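Local coordinates for trans-isoprenyl diphosphate synthase (Caulobacter crescentus, PDB 3OYR), which probably makes octaprenyl diphosphate, the precursor of quinone side chains, by adding isopentenyl units to farnesyl diphosphate, at residues B[59-64]-B[94-99]; B[101-106]-B[134-139]. All coordinates share one frame; numbering follows the deposited sequence. Where two conformers were deposited one is given.

Contact 1: B[59-64]-B[94-99]; sequences HLIAAG and VEFIHT. With DMA (dimethylallyl diphosphate), chain D.
Leu60 and Ile61, on helix 52-61, pack against Thr99 and Phe96 of helix 87-109 in the mainly helical isoprenoid synthase fold. The apolar contact centres on one methyl: Thr99 CG2 lies 3.8 Å from Leu60 CD2 and equally far from Ile61 CG1. Leu60 and Thr99 run past each other in opposite directions, whereas Ile61 and Thr99 meet roughly at right angles. Ile61, with CG1 beside its backbone N (chi1 -63°), carries CD1 on to the edge of the Phe96 ring, near the ring plane and 4.1 Å from CE1; Ile42 of helix 25-45 touches both side chains.

Thr99 is held by polar bonds within its own helix. Its OG1 donates to Glu95 O at 2.6 Å from above the carbonyl plane, while Thr99 N reaches that oxygen from the other face. A serine here would probably leave a gap beside Leu60 and Ile61, since the methyl both rest on would be missing.

Ligand binding falls to His98, whose ring presents its edge to a dimethylallyl diphosphate that Arg69 and Arg115 also bind. The His98 NE2 hydrogen meets the diphosphate oxygen O1B at 158°, the two heavy atoms 2.8 Å apart.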
loop_
_atom_site.group_PDB
_atom_site.type_symbol
_atom_site.label_atom_id
_atom_site.label_comp_id
_atom_site.label_asym_id
_atom_site.label_seq_id
_atom_site.Cartn_x
_atom_site.Cartn_y
_atom_site.Cartn_z
ATOM N N HIS B 59 -12.722 -4.811 11.723
ATOM C CA HIS B 59 -13.840 -5.445 11.031
ATOM C C HIS B 59 -13.306 -6.611 10.175
ATOM O O HIS B 59 -13.870 -7.702 10.203
ATOM C CB HIS B 59 -14.602 -4.426 10.190
ATOM C CG HIS B 59 -15.658 -5.020 9.303
ATOM N ND1 HIS B 59 -16.969 -5.176 9.705
ATOM C CD2 HIS B 59 -15.605 -5.466 8.023
ATOM C CE1 HIS B 59 -17.673 -5.706 8.721
ATOM N NE2 HIS B 59 -16.868 -5.899 7.691
ATOM N N LEU B 60 -12.187 -6.388 9.474
ATOM C CA LEU B 60 -11.561 -7.433 8.658
ATOM C C LEU B 60 -10.710 -8.448 9.445
ATOM O O LEU B 60 -10.879 -9.664 9.271
ATOM C CB LEU B 60 -10.751 -6.818 7.509
ATOM C CG LEU B 60 -10.128 -7.797 6.495
ATOM C CD1 LEU B 60 -11.143 -8.818 5.995
ATOM C CD2 LEU B 60 -9.558 -7.053 5.312
ATOM N N ILE B 61 -9.809 -7.947 10.287
ATOM C CA ILE B 61 -8.876 -8.780 11.016
ATOM C C ILE B 61 -9.578 -9.703 12.024
ATOM O O ILE B 61 -9.343 -10.917 12.022
ATOM C CB ILE B 61 -7.760 -7.931 11.684
ATOM C CG1 ILE B 61 -6.908 -7.205 10.626
ATOM C CG2 ILE B 61 -6.884 -8.804 12.582
ATOM C CD1 ILE B 61 -6.102 -5.971 11.188
ATOM N N ALA B 62 -10.458 -9.142 12.857
ATOM C CA ALA B 62 -11.216 -9.947 13.830
ATOM C C ALA B 62 -12.263 -10.882 13.197
ATOM O O ALA B 62 -12.707 -11.828 13.855
ATOM C CB ALA B 62 -11.855 -9.054 14.933
ATOM N N ALA B 63 -12.619 -10.644 11.929
ATOM C CA ALA B 63 -13.612 -11.463 11.213
ATOM C C ALA B 63 -13.207 -12.930 11.030
ATOM O O ALA B 63 -14.058 -13.801 10.834
ATOM C CB ALA B 63 -13.933 -10.855 9.857
ATOM N N GLY B 64 -11.908 -13.194 11.088
ATOM C CA GLY B 64 -11.389 -14.540 10.919
ATOM C C GLY B 64 -10.087 -14.513 10.145
ATOM O O GLY B 64 -9.327 -13.529 10.190
ATOM N N VAL B 94 3.740 -9.293 7.883
ATOM C CA VAL B 94 3.237 -10.137 6.779
ATOM C C VAL B 94 1.706 -10.166 6.761
ATOM O O VAL B 94 1.065 -9.998 5.692
ATOM C CB VAL B 94 3.847 -11.566 6.906
ATOM C CG1 VAL B 94 3.102 -12.568 6.087
ATOM C CG2 VAL B 94 5.283 -11.543 6.504
ATOM N N GLU B 95 1.105 -10.346 7.941
ATOM C CA GLU B 95 -0.368 -10.346 8.028
ATOM C C GLU B 95 -0.973 -9.005 7.677
ATOM O O GLU B 95 -2.047 -8.962 7.061
ATOM C CB GLU B 95 -0.878 -10.826 9.404
ATOM C CG GLU B 95 -2.408 -11.121 9.475
ATOM C CD GLU B 95 -2.898 -12.218 8.511
ATOM O OE1 GLU B 95 -2.102 -13.025 7.998
ATOM O OE2 GLU B 95 -4.110 -12.296 8.274
ATOM N N PHE B 96 -0.330 -7.918 8.099
ATOM C CA PHE B 96 -0.758 -6.581 7.686
ATOM C C PHE B 96 -0.673 -6.402 6.188
ATOM O O PHE B 96 -1.613 -5.880 5.578
ATOM C CB PHE B 96 0.052 -5.468 8.364
ATOM C CG PHE B 96 -0.404 -5.152 9.778
ATOM C CD1 PHE B 96 -1.734 -5.312 10.159
ATOM C CD2 PHE B 96 0.497 -4.683 10.713
ATOM C CE1 PHE B 96 -2.153 -5.029 11.469
ATOM C CE2 PHE B 96 0.091 -4.396 12.016
ATOM C CZ PHE B 96 -1.236 -4.566 12.395
ATOM N N ILE B 97 0.430 -6.853 5.586
ATOM C CA ILE B 97 0.541 -6.762 4.124
ATOM C C ILE B 97 -0.589 -7.542 3.462
ATOM O O ILE B 97 -1.285 -7.008 2.594
ATOM C CB ILE B 97 1.940 -7.171 3.567
ATOM C CG1 ILE B 97 2.954 -6.054 3.845
ATOM C CG2 ILE B 97 1.864 -7.405 2.037
ATOM C CD1 ILE B 97 4.434 -6.542 3.906
ATOM N N HIS B 98 -0.814 -8.766 3.929
ATOM C CA HIS B 98 -1.910 -9.588 3.437
ATOM C C HIS B 98 -3.274 -8.878 3.604
ATOM O O HIS B 98 -4.050 -8.776 2.645
ATOM C CB HIS B 98 -1.871 -10.958 4.120
ATOM C CG HIS B 98 -3.080 -11.808 3.875
ATOM N ND1 HIS B 98 -3.468 -12.207 2.615
ATOM C CD2 HIS B 98 -3.951 -12.387 4.736
ATOM C CE1 HIS B 98 -4.548 -12.966 2.705
ATOM N NE2 HIS B 98 -4.862 -13.091 3.982
ATOM N N THR B 99 -3.518 -8.333 4.796
ATOM C CA THR B 99 -4.774 -7.653 5.117
ATOM C C THR B 99 -5.017 -6.471 4.210
ATOM O O THR B 99 -6.122 -6.283 3.713
ATOM C CB THR B 99 -4.829 -7.189 6.614
ATOM O OG1 THR B 99 -4.568 -8.310 7.474
ATOM C CG2 THR B 99 -6.200 -6.613 6.935
HETATM C C1 DMA D . -7.170 -14.841 0.417
HETATM O O1 DMA D . -6.255 -15.461 1.331
HETATM C C2 DMA D . -6.121 -14.400 -0.540
HETATM C C3 DMA D . -5.775 -15.130 -1.604
HETATM C C4 DMA D . -6.498 -16.389 -2.004
HETATM C C5 DMA D . -4.632 -14.618 -2.425
HETATM P PA DMA D . -6.603 -16.579 2.427
HETATM O O1A DMA D . -5.354 -17.024 3.161
HETATM O O2A DMA D . -7.396 -17.665 1.756
HETATM O O3A DMA D . -7.561 -15.651 3.349
HETATM P PB DMA D . -7.699 -15.590 4.967
HETATM O O1B DMA D . -6.540 -14.743 5.456
HETATM O O2B DMA D . -9.028 -14.865 5.000
HETATM O O3B DMA D . -7.698 -16.989 5.522
#

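Contact 2: B[101-106]-B[134-139]; sequences TLLHDD and DFLFAR. With CA (calcium ion), chain E; DMA (dimethylallyl diphosphate), chain G.
The helix bearing the aspartate-rich DDxxD motif of prenyl synthases, 87-109, here meets helix 126-147 through Leu103, His104, Asp134 and Leu136. Another face of helix 87-109 is turned to calcium and bound dimethylallyl diphosphate.

Between the helices, the two leucines cross at about a right angle, their CD1 methyls 4.1 Å apart. Beside them Asp134 OD1 lies in the plane of the His104 ring, at its edge and 3.1 Å from CE1. Ring and carboxylate are turned 77° against each other, and the angle at NE2 is too poor for a hydrogen bond. The polar partners of this buried pair are elsewhere: His104 NE2 bonds to Val130 O, and its ND1 to Asp134 OD2 of the second subunit. The reciprocal bond links Asp134 to His104 of that subunit, so the contact belongs to the dimer interface.

On the ligand side, Thr101 OG1 and Leu102 CD2 touch methyl C5 of dimethylallyl diphosphate. Asp105, with CG anti to the backbone N (chi1 178°), extends OD2 to within 2.3 Å of calcium, which Asp109, two diphosphate oxygens and two waters also bind. Asp106 acts from the second shell: a calcium-bound water donates to its OD1 at 2.8 Å.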
loop_
_atom_site.group_PDB
_atom_site.type_symbol
_atom_site.label_atom_id
_atom_site.label_comp_id
_atom_site.label_asym_id
_atom_site.label_seq_id
_atom_site.Cartn_x
_atom_site.Cartn_y
_atom_site.Cartn_z
ATOM N N THR B 101 -3.753 -6.045 1.184
ATOM C CA THR B 101 -3.990 -6.499 -0.191
ATOM C C THR B 101 -5.429 -6.976 -0.349
ATOM O O THR B 101 -6.010 -6.800 -1.407
ATOM C CB THR B 101 -3.079 -7.668 -0.630
ATOM O OG1 THR B 101 -3.409 -8.837 0.126
ATOM C CG2 THR B 101 -1.601 -7.317 -0.469
ATOM N N LEU B 102 -5.984 -7.576 0.704
ATOM C CA LEU B 102 -7.416 -7.921 0.735
ATOM C C LEU B 102 -8.337 -6.723 0.559
ATOM O O LEU B 102 -9.269 -6.770 -0.255
ATOM C CB LEU B 102 -7.791 -8.666 2.016
ATOM C CG LEU B 102 -7.079 -9.993 2.263
ATOM C CD1 LEU B 102 -7.579 -10.603 3.557
ATOM C CD2 LEU B 102 -7.249 -10.985 1.084
ATOM N N LEU B 103 -8.073 -5.658 1.317
ATOM C CA LEU B 103 -8.891 -4.452 1.243
ATOM C C LEU B 103 -8.853 -3.876 -0.168
ATOM O O LEU B 103 -9.886 -3.556 -0.735
ATOM C CB LEU B 103 -8.437 -3.418 2.275
ATOM C CG LEU B 103 -8.757 -3.749 3.743
ATOM C CD1 LEU B 103 -8.073 -2.780 4.672
ATOM C CD2 LEU B 103 -10.249 -3.775 4.017
ATOM N N HIS B 104 -7.654 -3.805 -0.738
ATOM C CA HIS B 104 -7.461 -3.279 -2.066
ATOM C C HIS B 104 -8.048 -4.208 -3.126
ATOM O O HIS B 104 -8.734 -3.740 -4.044
ATOM C CB HIS B 104 -5.973 -3.000 -2.306
ATOM C CG HIS B 104 -5.472 -1.796 -1.571
ATOM N ND1 HIS B 104 -4.346 -1.107 -1.956
ATOM C CD2 HIS B 104 -5.966 -1.138 -0.491
ATOM C CE1 HIS B 104 -4.171 -0.073 -1.155
ATOM N NE2 HIS B 104 -5.137 -0.072 -0.256
ATOM N N ASP B 105 -7.829 -5.513 -2.973
ATOM C CA ASP B 105 -8.273 -6.453 -3.986
ATOM C C ASP B 105 -9.802 -6.552 -4.000
ATOM O O ASP B 105 -10.399 -6.589 -5.071
ATOM C CB ASP B 105 -7.615 -7.813 -3.782
ATOM C CG ASP B 105 -8.082 -8.854 -4.790
ATOM O OD1 ASP B 105 -7.629 -8.841 -5.951
ATOM O OD2 ASP B 105 -8.913 -9.705 -4.412
ATOM N N ASP B 106 -10.431 -6.548 -2.822
ATOM C CA ASP B 106 -11.903 -6.529 -2.745
ATOM C C ASP B 106 -12.542 -5.291 -3.364
ATOM O O ASP B 106 -13.624 -5.395 -3.958
ATOM C CB ASP B 106 -12.401 -6.686 -1.308
ATOM C CG ASP B 106 -12.327 -8.119 -0.811
ATOM O OD1 ASP B 106 -12.407 -9.069 -1.635
ATOM O OD2 ASP B 106 -12.178 -8.290 0.419
ATOM N N ASP B 134 -3.529 1.376 2.891
ATOM C CA ASP B 134 -2.268 2.160 2.908
ATOM C C ASP B 134 -1.664 2.320 4.307
ATOM O O ASP B 134 -0.447 2.198 4.462
ATOM C CB ASP B 134 -2.429 3.537 2.243
ATOM C CG ASP B 134 -2.802 3.439 0.776
ATOM O OD1 ASP B 134 -2.666 2.333 0.195
ATOM O OD2 ASP B 134 -3.236 4.474 0.199
ATOM N N PHE B 135 -2.514 2.556 5.313
ATOM C CA PHE B 135 -2.108 2.584 6.740
ATOM C C PHE B 135 -1.442 1.270 7.195
ATOM O O PHE B 135 -0.351 1.278 7.804
ATOM C CB PHE B 135 -3.319 2.910 7.649
ATOM C CG PHE B 135 -3.016 2.824 9.152
ATOM C CD1 PHE B 135 -2.470 3.905 9.830
ATOM C CD2 PHE B 135 -3.286 1.650 9.872
ATOM C CE1 PHE B 135 -2.190 3.823 11.203
ATOM C CE2 PHE B 135 -3.019 1.562 11.240
ATOM C CZ PHE B 135 -2.476 2.649 11.905
ATOM N N LEU B 136 -2.099 0.153 6.896
ATOM C CA LEU B 136 -1.613 -1.176 7.288
ATOM C C LEU B 136 -0.306 -1.522 6.608
ATOM O O LEU B 136 0.614 -2.093 7.234
ATOM C CB LEU B 136 -2.684 -2.250 7.048
ATOM C CG LEU B 136 -3.960 -2.099 7.909
ATOM C CD1 LEU B 136 -5.064 -3.068 7.498
ATOM C CD2 LEU B 136 -3.677 -2.253 9.390
ATOM N N PHE B 137 -0.206 -1.123 5.347
ATOM C CA PHE B 137 1.015 -1.328 4.588
ATOM C C PHE B 137 2.153 -0.576 5.260
ATOM O O PHE B 137 3.228 -1.147 5.497
ATOM C CB PHE B 137 0.835 -0.886 3.135
ATOM C CG PHE B 137 1.985 -1.261 2.248
ATOM C CD1 PHE B 137 2.869 -0.295 1.782
ATOM C CD2 PHE B 137 2.195 -2.582 1.896
ATOM C CE1 PHE B 137 3.928 -0.635 0.967
ATOM C CE2 PHE B 137 3.248 -2.930 1.088
ATOM C CZ PHE B 137 4.114 -1.953 0.608
ATOM N N ALA B 138 1.913 0.683 5.627
ATOM C CA ALA B 138 2.936 1.458 6.312
ATOM C C ALA B 138 3.270 0.904 7.705
ATOM O O ALA B 138 4.461 0.846 8.090
ATOM C CB ALA B 138 2.539 2.933 6.369
ATOM N N ARG B 139 2.251 0.486 8.449
ATOM C CA ARG B 139 2.446 -0.181 9.737
ATOM C C ARG B 139 3.308 -1.430 9.623
ATOM O O ARG B 139 4.195 -1.642 10.455
ATOM C CB ARG B 139 1.104 -0.557 10.388
ATOM C CG ARG B 139 0.414 0.576 11.137
ATOM C CD ARG B 139 1.310 1.246 12.200
ATOM N NE ARG B 139 0.568 1.420 13.443
ATOM C CZ ARG B 139 1.043 1.994 14.545
ATOM N NH1 ARG B 139 0.272 2.088 15.619
ATOM N NH2 ARG B 139 2.274 2.473 14.578
HETATM CA CA CA E . -10.464 -11.135 -5.291
HETATM C C1 DMA G . -5.810 -12.514 -5.211
HETATM O O1 DMA G . -6.583 -13.705 -5.296
HETATM C C2 DMA G . -6.104 -11.694 -3.993
HETATM C C3 DMA G . -5.143 -11.101 -3.275
HETATM C C4 DMA G . -3.685 -11.185 -3.602
HETATM C C5 DMA G . -5.572 -10.311 -2.084
HETATM P PA DMA G . -8.206 -13.783 -5.421
HETATM O O1A DMA G . -8.449 -15.124 -6.044
HETATM O O2A DMA G . -8.809 -12.541 -6.021
HETATM O O3A DMA G . -8.554 -13.868 -3.844
HETATM P PB DMA G . -10.029 -13.859 -3.183
HETATM O O1B DMA G . -9.617 -14.123 -1.759
HETATM O O2B DMA G . -10.794 -14.966 -3.870
HETATM O O3B DMA G . -10.644 -12.506 -3.460
HETATM O O HOH W 1 -12.152 -9.920 -4.252
HETATM O O HOH W 2 -12.316 -12.454 -6.340
#

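Helix 87-109 illustrates how one helix can serve both core and active site: it carries 94-99 of contact 1 and 101-106 of contact 2, and the centres of the two contacts lie about 9 Å apart. The two apolar patches are continuous, Leu60 CD2 meeting Leu103 CD2 at 3.6 Å and Thr99 CG2 meeting Leu136 CD1 at 3.8 Å. Contact 1 binds one dimethylallyl diphosphate through His98; contact 2 lines the calcium-bound one through Thr101, Leu102 and Asp105, and Leu102 also touches the first. The side chain of Leu60 remains about 11 Å from a bound calcium. Only contact 2 reaches the second subunit, so the shared helix joins pocket, core and dimer interface.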